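NEDD8-conjugating enzyme UBC12 (Saccharomyces cerevisiae, PDB 3O2U) accepts the ubiquitin-like protein Rub1/NEDD8 from its E1 enzyme and attaches it covalently to other proteins, chiefly the cullin Cdc53. Local coordinates at residues L172-G176 with D185-S189. Residues are numbered along the deposited sequence; the frame is centred on the assembly and turned at random.
Sequences LTMSG and DNIVS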
loop_
_atom_site.group_PDB
_atom_site.type_symbol
_atom_site.label_atom_id
_atom_site.label_comp_id
_atom_site.label_asym_id
_atom_site.label_seq_id
_atom_site.Cartn_x
_atom_site.Cartn_y
_atom_site.Cartn_z
ATOM N N LEU A 172 -0.402 -23.584 -5.388
ATOM C CA LEU A 172 -1.772 -24.028 -5.115
ATOM C C LEU A 172 -2.676 -22.858 -4.712
ATOM O O LEU A 172 -3.775 -22.695 -5.236
ATOM C CB LEU A 172 -1.788 -25.058 -3.987
ATOM C CG LEU A 172 -3.140 -25.383 -3.332
ATOM C CD1 LEU A 172 -4.075 -26.052 -4.320
ATOM C CD2 LEU A 172 -2.937 -26.290 -2.115
ATOM N N THR A 173 -2.228 -22.076 -3.736
ATOM C CA THR A 173 -3.040 -20.972 -3.218
ATOM C C THR A 173 -3.307 -19.878 -4.260
ATOM O O THR A 173 -4.412 -19.337 -4.314
ATOM C CB THR A 173 -2.410 -20.380 -1.954
ATOM O OG1 THR A 173 -1.062 -19.975 -2.225
ATOM C CG2 THR A 173 -2.388 -21.431 -0.855
ATOM N N MET A 174 -2.298 -19.567 -5.077
ATOM C CA MET A 174 -2.432 -18.587 -6.161
ATOM C C MET A 174 -3.423 -19.037 -7.223
ATOM O O MET A 174 -3.955 -18.207 -7.949
ATOM C CB MET A 174 -1.087 -18.280 -6.851
ATOM C CG MET A 174 -0.059 -17.554 -5.989
ATOM S SD MET A 174 1.147 -16.614 -6.953
ATOM C CE MET A 174 1.607 -17.778 -8.220
ATOM N N SER A 175 -3.656 -20.348 -7.313
ATOM C CA SER A 175 -4.642 -20.896 -8.241
ATOM C C SER A 175 -6.005 -21.037 -7.574
ATOM O O SER A 175 -6.904 -21.687 -8.120
ATOM C CB SER A 175 -4.205 -22.275 -8.748
ATOM O OG SER A 175 -3.073 -22.184 -9.586
ATOM N N GLY A 176 -6.149 -20.460 -6.387
ATOM C CA GLY A 176 -7.414 -20.506 -5.682
ATOM C C GLY A 176 -7.593 -21.680 -4.738
ATOM O O GLY A 176 -8.695 -21.911 -4.242
ATOM N N ASP A 185 -7.367 -16.642 -2.961
ATOM C CA ASP A 185 -7.875 -16.195 -4.258
ATOM C C ASP A 185 -7.050 -16.698 -5.438
ATOM O O ASP A 185 -5.841 -16.860 -5.340
ATOM C CB ASP A 185 -7.919 -14.672 -4.309
ATOM C CG ASP A 185 -8.983 -14.094 -3.401
ATOM O OD1 ASP A 185 -10.000 -14.779 -3.151
ATOM O OD2 ASP A 185 -8.803 -12.949 -2.952
ATOM N N ASN A 186 -7.724 -16.921 -6.557
ATOM C CA ASN A 186 -7.069 -17.207 -7.822
ATOM C C ASN A 186 -6.512 -15.919 -8.398
ATOM O O ASN A 186 -7.274 -15.045 -8.819
ATOM C CB ASN A 186 -8.077 -17.829 -8.787
ATOM C CG ASN A 186 -7.440 -18.270 -10.096
ATOM O OD1 ASN A 186 -6.601 -17.568 -10.662
ATOM N ND2 ASN A 186 -7.851 -19.428 -10.590
ATOM N N ILE A 187 -5.187 -15.779 -8.406
ATOM C CA ILE A 187 -4.576 -14.556 -8.904
ATOM C C ILE A 187 -3.673 -14.760 -10.138
ATOM O O ILE A 187 -2.964 -13.839 -10.538
ATOM C CB ILE A 187 -3.758 -13.816 -7.803
ATOM C CG1 ILE A 187 -2.569 -14.667 -7.336
ATOM C CG2 ILE A 187 -4.632 -13.444 -6.614
ATOM C CD1 ILE A 187 -1.663 -13.946 -6.335
ATOM N N VAL A 188 -3.722 -15.944 -10.748
ATOM C CA VAL A 188 -2.811 -16.262 -11.854
ATOM C C VAL A 188 -3.243 -15.797 -13.252
ATOM O O VAL A 188 -2.427 -15.768 -14.161
ATOM C CB VAL A 188 -2.457 -17.758 -11.891
ATOM C CG1 VAL A 188 -1.619 -18.124 -10.688
ATOM C CG2 VAL A 188 -3.720 -18.598 -11.914
ATOM N N SER A 189 -4.503 -15.424 -13.443
ATOM C CA SER A 189 -4.895 -14.891 -14.758
ATOM C C SER A 189 -4.106 -13.604 -15.095
ATOM O O SER A 189 -3.882 -12.770 -14.210
ATOM C CB SER A 189 -6.410 -14.654 -14.824
ATOM O OG SER A 189 -7.130 -15.846 -14.525
#
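One backbone hydrogen bond joins the two segments: Ile187 N donates to Met174 O at 2.8 Å. The same carbonyl also receives a CA-H...O contact, with Asn186 CA 3.3 Å from Met174 O. Val188 N gives a weak hydrogen bond to Asn186 OD1 (3.3 Å). Met174 O lies at the end of helix 163-174, where the helix no longer supplies an amide for it. The helix closes in a Schellman motif with Gly176 as C-prime residue: Gly177 N bonds to Leu172 O, and Gly176 N to Thr173 O (2.9 Å). At the positive phi of Gly176 a CB would press on the carbonyl O of Ser175, and it would also lie tight against Asn186 CB. In this ubiquitin-conjugating (E2) fold, the chain then makes the short antiparallel hairpin 178-183 and returns past the C-terminal end of the helix. Apolar contacts centre on Met174. Its SD lies 3.9 Å from Ile187 CD1, and its CB lies 3.9 Å from Val188 CG1. Outside the two segments, Asp185 OD2 hydrogen-bonds to Lys104 N, and the backbones of Ile187 and Ser81 are hydrogen-bonded.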